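Side-chain contacts in computational Design of Enzyme (Synthetic construct, PDB 3TP4), which is a computationally designed protein, probably built to present an activated-serine catalytic triad on a TIM-barrel scaffold resembling glycosyl hydrolase family 26: residues 328-331 and 332-336; 61-64 and 65-69; 395-398 and 399-402; 451-455 and 456-460. All blocks are in the same frame, centred on the assembly; numbering follows the deposited sequence.

Interaction 1 (328-331 and 332-336); sequences GQHF and VPVPG
In the loop that leads from strand 318-321 to helix 340-348 of the TIM barrel, the imidazole of H330 folds back against V332 and V334, a worked example of a loop without helix or strand in which a polar ring is one of several ties. The ring's CG lies between the backbone N and the carbonyl carbon (chi1 64°), which swings the imidazole forward along the chain. V332 O then meets the ring edge-on, in its plane, with CD2 at 3.3 Å, a close polar approach rather than a hydrogen bond. On the NE2 side the ring crosses V334 obliquely, CG2 of V334 lying 4.1 Å from NE2 of H330. One step earlier, the ring of P333 rests on the preceding backbone, its CD 3.7 Å from F331 O. The side chain of F331 leaves in another direction to meet the ring of Y248, while N324 OD1 accepts hydrogen bonds from the backbone N of both F331 and V332. V332 and P333 turn to F343 of helix 340-348. Both ring nitrogens of H330 are engaged: ND1 bonds to the carbonyl O of D326 and NE2 to the carboxylate of D337, which also takes V334 N. A ring gripped between a carbonyl and a carboxylate is probably inclined to carry both protons, and a positive imidazolium would make the CD2 approach to V332 O more favourable.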
loop_
_atom_site.group_PDB
_atom_site.type_symbol
_atom_site.label_atom_id
_atom_site.label_comp_id
_atom_site.label_asym_id
_atom_site.label_seq_id
_atom_site.Cartn_x
_atom_site.Cartn_y
_atom_site.Cartn_z
ATOM N N GLY A 328 4.600 10.447 -25.255
ATOM C CA GLY A 328 3.215 10.018 -25.351
ATOM C C GLY A 328 2.574 9.832 -23.989
ATOM O O GLY A 328 1.418 10.197 -23.783
ATOM N N GLN A 329 3.324 9.253 -23.054
ATOM C CA GLN A 329 2.777 8.962 -21.729
ATOM C C GLN A 329 3.652 9.509 -20.605
ATOM O O GLN A 329 4.691 8.939 -20.264
ATOM C CB GLN A 329 2.585 7.458 -21.540
ATOM C CG GLN A 329 1.805 7.111 -20.291
ATOM C CD GLN A 329 1.610 5.625 -20.129
ATOM O OE1 GLN A 329 2.352 4.823 -20.696
ATOM N NE2 GLN A 329 0.600 5.244 -19.356
ATOM N N HIS A 330 3.223 10.621 -20.029
ATOM C CA HIS A 330 3.908 11.174 -18.874
ATOM C C HIS A 330 2.930 12.021 -18.068
ATOM O O HIS A 330 1.925 12.495 -18.599
ATOM C CB HIS A 330 5.167 11.954 -19.287
ATOM C CG HIS A 330 4.899 13.164 -20.129
ATOM N ND1 HIS A 330 4.674 13.094 -21.489
ATOM C CD2 HIS A 330 4.868 14.483 -19.810
ATOM C CE1 HIS A 330 4.498 14.315 -21.968
ATOM N NE2 HIS A 330 4.611 15.176 -20.972
ATOM N N PHE A 331 3.202 12.186 -16.779
ATOM C CA PHE A 331 2.196 12.767 -15.895
ATOM C C PHE A 331 2.602 14.097 -15.278
ATOM O O PHE A 331 1.744 14.877 -14.871
ATOM C CB PHE A 331 1.777 11.746 -14.834
ATOM C CG PHE A 331 1.040 10.579 -15.413
ATOM C CD1 PHE A 331 1.735 9.518 -15.979
ATOM C CD2 PHE A 331 -0.346 10.563 -15.444
ATOM C CE1 PHE A 331 1.054 8.441 -16.533
ATOM C CE2 PHE A 331 -1.034 9.488 -16.003
ATOM C CZ PHE A 331 -0.335 8.429 -16.543
ATOM N N VAL A 332 3.906 14.347 -15.219
ATOM C CA VAL A 332 4.416 15.679 -14.879
ATOM C C VAL A 332 4.751 16.427 -16.172
ATOM O O VAL A 332 5.578 15.967 -16.949
ATOM C CB VAL A 332 5.668 15.596 -13.980
ATOM C CG1 VAL A 332 6.360 16.967 -13.876
ATOM C CG2 VAL A 332 5.303 15.040 -12.575
ATOM N N PRO A 333 4.106 17.581 -16.406
ATOM C CA PRO A 333 4.367 18.362 -17.626
ATOM C C PRO A 333 5.836 18.744 -17.766
ATOM O O PRO A 333 6.519 18.961 -16.768
ATOM C CB PRO A 333 3.526 19.631 -17.428
ATOM C CG PRO A 333 2.488 19.264 -16.435
ATOM C CD PRO A 333 3.103 18.222 -15.535
ATOM N N VAL A 334 6.307 18.826 -19.008
ATOM C CA VAL A 334 7.673 19.229 -19.303
ATOM C C VAL A 334 7.590 20.328 -20.359
ATOM O O VAL A 334 6.500 20.611 -20.861
ATOM C CB VAL A 334 8.534 18.029 -19.775
ATOM C CG1 VAL A 334 8.588 16.975 -18.685
ATOM C CG2 VAL A 334 7.978 17.429 -21.057
ATOM N N PRO A 335 8.717 20.994 -20.655
ATOM C CA PRO A 335 8.606 22.103 -21.609
ATOM C C PRO A 335 7.958 21.606 -22.895
ATOM O O PRO A 335 8.270 20.514 -23.365
ATOM C CB PRO A 335 10.062 22.505 -21.840
ATOM C CG PRO A 335 10.741 22.141 -20.561
ATOM C CD PRO A 335 10.088 20.850 -20.134
ATOM N N GLY A 336 7.035 22.383 -23.439
ATOM C CA GLY A 336 6.309 21.953 -24.613
ATOM C C GLY A 336 4.892 21.532 -24.295
ATOM O O GLY A 336 4.036 21.572 -25.173
#

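Interaction 2 (61-64 and 65-69); sequences GDFP and AVFGW
Where the loop after helix 55-60 enters strand 66-70, P64 packs tightly against F67 of the strand. CG of P64 sits over one face of the F67 ring, 4.2 Å above its plane and displaced toward the rim. The same ring also approaches the proline's backbone, with F67 CE1 3.1 Å from P64 O. F67 can reach back this way because its CG is anti to its own carbonyl carbon, beside the backbone N (chi1 -73°). At the tip, F67 CZ touches F63 CB at 3.9 Å, while CB of P64 lies 3.5 Å from V66 O. Packing gives way to looser, polar contacts toward the start of the loop, where G61 is exposed and D62 partly so. There D62 OD1 receives a weak, bent bond from F63 N (2.7 Å, 125° at the hydrogen), and OD2 of D62 turns to S356. An alanine at F67 is likely to leave the proline ring and F63 CB without their apolar mate, opening a gap beneath helix 87-104. F63 and F67 also touch I104 and A101 of that helix, whereas V66 touches L33 and T109 on the neighbouring strands: the layering of a beta/alpha barrel, with helices packed on the outside of a parallel sheet.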
loop_
_atom_site.group_PDB
_atom_site.type_symbol
_atom_site.label_atom_id
_atom_site.label_comp_id
_atom_site.label_asym_id
_atom_site.label_seq_id
_atom_site.Cartn_x
_atom_site.Cartn_y
_atom_site.Cartn_z
ATOM N N GLY A 61 12.275 23.307 -9.919
ATOM C CA GLY A 61 13.388 23.795 -9.124
ATOM C C GLY A 61 13.638 22.958 -7.875
ATOM O O GLY A 61 14.622 23.186 -7.171
ATOM N N ASP A 62 12.756 21.991 -7.601
ATOM C CA ASP A 62 12.945 21.059 -6.477
ATOM C C ASP A 62 12.511 19.625 -6.815
ATOM O O ASP A 62 11.686 19.402 -7.696
ATOM C CB ASP A 62 12.184 21.543 -5.239
ATOM C CG ASP A 62 12.758 20.991 -3.931
ATOM O OD1 ASP A 62 13.680 20.152 -3.976
ATOM O OD2 ASP A 62 12.276 21.398 -2.851
ATOM N N PHE A 63 13.072 18.652 -6.106
ATOM C CA PHE A 63 12.632 17.274 -6.253
ATOM C C PHE A 63 11.321 17.120 -5.500
ATOM O O PHE A 63 11.014 17.936 -4.636
ATOM C CB PHE A 63 13.677 16.321 -5.686
ATOM C CG PHE A 63 14.965 16.299 -6.459
ATOM C CD1 PHE A 63 15.985 17.189 -6.162
ATOM C CD2 PHE A 63 15.162 15.380 -7.473
ATOM C CE1 PHE A 63 17.187 17.161 -6.873
ATOM C CE2 PHE A 63 16.364 15.355 -8.198
ATOM C CZ PHE A 63 17.369 16.236 -7.894
ATOM N N PRO A 64 10.541 16.076 -5.821
ATOM C CA PRO A 64 9.298 15.860 -5.066
ATOM C C PRO A 64 9.610 15.478 -3.629
ATOM O O PRO A 64 10.717 15.009 -3.342
ATOM C CB PRO A 64 8.643 14.675 -5.780
ATOM C CG PRO A 64 9.772 13.988 -6.497
ATOM C CD PRO A 64 10.774 15.038 -6.841
ATOM N N ALA A 65 8.648 15.677 -2.735
ATOM C CA ALA A 65 8.810 15.268 -1.337
ATOM C C ALA A 65 8.643 13.759 -1.214
ATOM O O ALA A 65 9.188 13.139 -0.297
ATOM C CB ALA A 65 7.796 15.988 -0.434
ATOM N N VAL A 66 7.880 13.170 -2.132
ATOM C CA VAL A 66 7.681 11.720 -2.127
ATOM C C VAL A 66 8.215 11.098 -3.426
ATOM O O VAL A 66 7.876 11.544 -4.516
ATOM C CB VAL A 66 6.201 11.350 -1.903
ATOM C CG1 VAL A 66 5.941 9.909 -2.338
ATOM C CG2 VAL A 66 5.798 11.565 -0.414
ATOM N N PHE A 67 9.075 10.092 -3.292
ATOM C CA PHE A 67 9.621 9.360 -4.436
ATOM C C PHE A 67 8.916 8.014 -4.492
ATOM O O PHE A 67 9.078 7.190 -3.585
ATOM C CB PHE A 67 11.128 9.106 -4.237
ATOM C CG PHE A 67 12.009 10.339 -4.402
ATOM C CD1 PHE A 67 11.827 11.460 -3.605
ATOM C CD2 PHE A 67 13.054 10.342 -5.319
ATOM C CE1 PHE A 67 12.655 12.580 -3.739
ATOM C CE2 PHE A 67 13.887 11.461 -5.456
ATOM C CZ PHE A 67 13.685 12.574 -4.670
ATOM N N GLY A 68 8.132 7.774 -5.538
ATOM C CA GLY A 68 7.422 6.510 -5.663
ATOM C C GLY A 68 8.166 5.517 -6.550
ATOM O O GLY A 68 8.885 5.918 -7.463
ATOM N N TRP A 69 7.984 4.225 -6.281
ATOM C CA TRP A 69 8.639 3.151 -7.027
ATOM C C TRP A 69 7.748 1.910 -7.069
ATOM O O TRP A 69 6.927 1.706 -6.179
ATOM C CB TRP A 69 9.921 2.729 -6.335
ATOM C CG TRP A 69 10.788 3.801 -5.864
ATOM C CD1 TRP A 69 10.932 4.231 -4.584
ATOM C CD2 TRP A 69 11.703 4.563 -6.652
ATOM N NE1 TRP A 69 11.868 5.225 -4.522
ATOM C CE2 TRP A 69 12.361 5.447 -5.781
ATOM C CE3 TRP A 69 12.023 4.587 -8.014
ATOM C CZ2 TRP A 69 13.323 6.358 -6.226
ATOM C CZ3 TRP A 69 12.980 5.489 -8.456
ATOM C CH2 TRP A 69 13.615 6.363 -7.567
#

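Interaction 3 (395-398 and 399-402); sequences VRVG and GTDV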
loop_
_atom_site.group_PDB
_atom_site.type_symbol
_atom_site.label_atom_id
_atom_site.label_comp_id
_atom_site.label_asym_id
_atom_site.label_seq_id
_atom_site.Cartn_x
_atom_site.Cartn_y
_atom_site.Cartn_z
ATOM N N VAL A 395 -5.308 -20.863 11.276
ATOM C CA VAL A 395 -5.635 -19.676 12.041
ATOM C C VAL A 395 -4.359 -18.976 12.508
ATOM O O VAL A 395 -3.439 -19.610 13.050
ATOM C CB VAL A 395 -6.491 -20.021 13.278
ATOM C CG1 VAL A 395 -6.761 -18.754 14.098
ATOM C CG2 VAL A 395 -7.816 -20.698 12.852
ATOM N N ARG A 396 -4.316 -17.669 12.287
ATOM C CA ARG A 396 -3.244 -16.813 12.786
ATOM C C ARG A 396 -3.741 -16.065 14.034
ATOM O O ARG A 396 -4.753 -15.363 13.994
ATOM C CB ARG A 396 -2.813 -15.826 11.695
ATOM C CG ARG A 396 -1.798 -14.759 12.115
ATOM C CD ARG A 396 -0.580 -15.352 12.776
ATOM N NE ARG A 396 0.380 -14.326 13.184
ATOM C CZ ARG A 396 1.531 -14.582 13.801
ATOM N NH1 ARG A 396 1.877 -15.836 14.097
ATOM N NH2 ARG A 396 2.340 -13.586 14.128
ATOM N N VAL A 397 -3.040 -16.236 15.145
ATOM C CA VAL A 397 -3.295 -15.406 16.314
ATOM C C VAL A 397 -2.027 -14.620 16.586
ATOM O O VAL A 397 -0.984 -15.205 16.889
ATOM C CB VAL A 397 -3.629 -16.247 17.555
ATOM C CG1 VAL A 397 -4.134 -15.343 18.674
ATOM C CG2 VAL A 397 -4.656 -17.313 17.214
ATOM N N GLY A 398 -2.111 -13.300 16.479
ATOM C CA GLY A 398 -0.947 -12.454 16.676
ATOM C C GLY A 398 -1.055 -11.504 17.861
ATOM O O GLY A 398 -2.148 -11.169 18.331
ATOM N N GLY A 399 0.095 -11.060 18.343
ATOM C CA GLY A 399 0.138 -10.016 19.346
ATOM C C GLY A 399 -0.155 -10.471 20.762
ATOM O O GLY A 399 -0.306 -9.641 21.646
ATOM N N THR A 400 -0.238 -11.776 20.998
ATOM C CA THR A 400 -0.398 -12.268 22.374
ATOM C C THR A 400 0.101 -13.699 22.438
ATOM O O THR A 400 0.248 -14.337 21.400
ATOM C CB THR A 400 -1.888 -12.203 22.834
ATOM O OG1 THR A 400 -2.021 -12.735 24.159
ATOM C CG2 THR A 400 -2.783 -13.007 21.882
ATOM N N ASP A 401 0.369 -14.201 23.644
ATOM C CA ASP A 401 0.688 -15.617 23.839
ATOM C C ASP A 401 -0.587 -16.448 23.750
ATOM O O ASP A 401 -1.630 -16.041 24.262
ATOM C CB ASP A 401 1.329 -15.864 25.209
ATOM C CG ASP A 401 2.766 -15.384 25.284
ATOM O OD1 ASP A 401 3.356 -15.067 24.228
ATOM O OD2 ASP A 401 3.306 -15.334 26.410
ATOM N N VAL A 402 -0.498 -17.623 23.136
ATOM C CA VAL A 402 -1.690 -18.422 22.864
ATOM C C VAL A 402 -1.564 -19.799 23.469
ATOM O O VAL A 402 -0.564 -20.476 23.242
ATOM C CB VAL A 402 -1.897 -18.598 21.341
ATOM C CG1 VAL A 402 -3.196 -19.337 21.067
ATOM C CG2 VAL A 402 -1.871 -17.245 20.642
#
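V397 and V402 face each other across the bend that ends strand 391-398 and opens strand 402-411 in the Ig-like domain. The two strands do not pair with each other: the first runs between strands 374-379 and 429-433, the second between 414-423 and 446-453. This is consistent with a beta arch, in which the chain crosses over and the side chains, not backbone hydrogen bonds, meet inside the bend. The two valines have nearly the same first torsion, but each uses a different branch. V397 places CG1 anti to the backbone N (chi1 -170°), and this methyl is the one that reaches over the bend; V402, at chi1 -176°, meets it with CG2, the branch beside its backbone N. The methyls touch at 3.6 Å between V397 CG1 and V402 CG2, and V402 CG2 also lies 3.7 Å from V397 CB, so one methyl of V402 is set against the branch point of its partner. T400 joins with its methyl rather than its hydroxyl: OG1 is anti to the backbone N, which leaves CG2 turned to the interior of the bend. The turn itself passes through G399, whose positive phi favours glycine and where a CB would clash with G398 O. Away from the bend, R396 forms a salt bridge with D206, tying this domain to helix 190-207. Finally, T400 CG2 lies 4.2 Å from V397 CG1 and 4.0 Å from G398 O.

Interaction 4 (451-455 and 456-460); sequences ATTAA and GTLDV
The beta hairpin of strands 446-453 and 456-466 closes through a type I turn from T453 to G456, and these two residues meet at its neck. G456 O accepts two bonds: T453 N at 2.9 Å and T453 OG1 at 2.8 Å, arriving from opposite faces of the carbonyl plane. The hydroxyl does double duty, for T453 OG1 also accepts from A455 N at 2.9 Å, making an ST turn. Its position between backbone N and carbonyl carbon (chi1 86°) allows both. A valine in place of T453 would probably leave A455 N without this acceptor and G456 O with one donor fewer, setting the turn freer to shift. Farther down the strands, A451 and L458 form a hydrogen-bonded pair, A451 N giving to L458 O with an N-H...O angle of 166°. On the same face as A451, the side chain of L458 crosses T453 at about a right angle, CD1 standing 4.2 Å from T453 CG2, and also touches V375. On the other face, a water joins T452 OG1 to T457 OG1, at 2.9 and 2.7 Å respectively. Because the hydroxyl of T453 gives to G456 O and takes from A455 N, one side chain ties both ends of the turn.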
loop_
_atom_site.group_PDB
_atom_site.type_symbol
_atom_site.label_atom_id
_atom_site.label_comp_id
_atom_site.label_asym_id
_atom_site.label_seq_id
_atom_site.Cartn_x
_atom_site.Cartn_y
_atom_site.Cartn_z
ATOM N N ALA A 451 -9.633 -18.522 20.147
ATOM C CA ALA A 451 -8.303 -18.627 20.730
ATOM C C ALA A 451 -8.310 -18.272 22.216
ATOM O O ALA A 451 -8.854 -17.245 22.615
ATOM C CB ALA A 451 -7.338 -17.734 19.975
ATOM N N THR A 452 -7.706 -19.137 23.026
ATOM C CA THR A 452 -7.514 -18.869 24.446
ATOM C C THR A 452 -6.116 -18.293 24.639
ATOM O O THR A 452 -5.109 -18.975 24.400
ATOM C CB THR A 452 -7.688 -20.151 25.258
ATOM O OG1 THR A 452 -9.031 -20.619 25.100
ATOM C CG2 THR A 452 -7.397 -19.930 26.747
ATOM N N THR A 453 -6.056 -17.028 25.043
ATOM C CA THR A 453 -4.796 -16.287 25.055
ATOM C C THR A 453 -4.559 -15.438 26.303
ATOM O O THR A 453 -5.461 -15.238 27.130
ATOM C CB THR A 453 -4.692 -15.351 23.831
ATOM O OG1 THR A 453 -5.322 -14.092 24.121
ATOM C CG2 THR A 453 -5.353 -15.982 22.614
ATOM N N ALA A 454 -3.337 -14.917 26.403
ATOM C CA ALA A 454 -2.937 -14.037 27.493
ATOM C C ALA A 454 -3.686 -12.697 27.447
ATOM O O ALA A 454 -3.704 -11.953 28.433
ATOM C CB ALA A 454 -1.427 -13.813 27.467
ATOM N N ALA A 455 -4.307 -12.407 26.310
ATOM C CA ALA A 455 -5.101 -11.192 26.153
ATOM C C ALA A 455 -6.595 -11.490 26.291
ATOM O O ALA A 455 -7.443 -10.635 26.009
ATOM C CB ALA A 455 -4.812 -10.539 24.803
ATOM N N GLY A 456 -6.914 -12.703 26.721
ATOM C CA GLY A 456 -8.301 -13.122 26.857
ATOM C C GLY A 456 -8.687 -14.109 25.772
ATOM O O GLY A 456 -7.828 -14.742 25.171
ATOM N N THR A 457 -9.983 -14.254 25.529
ATOM C CA THR A 457 -10.459 -15.178 24.515
ATOM C C THR A 457 -10.818 -14.364 23.285
ATOM O O THR A 457 -11.648 -13.459 23.364
ATOM C CB THR A 457 -11.700 -15.969 25.009
ATOM O OG1 THR A 457 -11.328 -16.845 26.080
ATOM C CG2 THR A 457 -12.288 -16.791 23.891
ATOM N N LEU A 458 -10.166 -14.662 22.160
ATOM C CA LEU A 458 -10.399 -13.934 20.926
ATOM C C LEU A 458 -11.116 -14.845 19.951
ATOM O O LEU A 458 -10.804 -16.034 19.870
ATOM C CB LEU A 458 -9.062 -13.505 20.311
ATOM C CG LEU A 458 -8.024 -12.877 21.250
ATOM C CD1 LEU A 458 -6.697 -12.669 20.497
ATOM C CD2 LEU A 458 -8.551 -11.557 21.840
ATOM N N ASP A 459 -12.074 -14.307 19.204
ATOM C CA ASP A 459 -12.704 -15.116 18.169
ATOM C C ASP A 459 -12.962 -14.373 16.874
ATOM O O ASP A 459 -12.859 -13.154 16.811
ATOM C CB ASP A 459 -13.971 -15.831 18.654
ATOM C CG ASP A 459 -15.013 -14.887 19.227
ATOM O OD1 ASP A 459 -15.072 -13.712 18.815
ATOM O OD2 ASP A 459 -15.787 -15.343 20.096
ATOM N N VAL A 460 -13.284 -15.143 15.846
ATOM C CA VAL A 460 -13.511 -14.617 14.518
ATOM C C VAL A 460 -14.297 -15.684 13.776
ATOM O O VAL A 460 -14.124 -16.879 14.043
ATOM C CB VAL A 460 -12.181 -14.325 13.811
ATOM C CG1 VAL A 460 -11.339 -15.613 13.668
ATOM C CG2 VAL A 460 -12.425 -13.648 12.461
HETATM O O HOH W 1 -11.456 -19.505 26.179
#

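Overall arrangement
Interactions 1 and 2 are buried in the barrel domain, their centres 16 Å apart without touching; both adjoin strand 32-37, yet interaction 1 turns on a polar ring held by carboxylate and carbonyl, and interaction 2 on aromatic and proline packing. Interactions 3 and 4 lie on the other side of the chain's centre, partly buried in the Ig-like sheet. They touch, with a probable hydrogen bond from A454 N to D401 O, so the bend and the hairpin turn are in direct contact. Interaction 3 is purely apolar between side chains, whereas interaction 4 relies on backbone pairing, a threonine hydroxyl and a water.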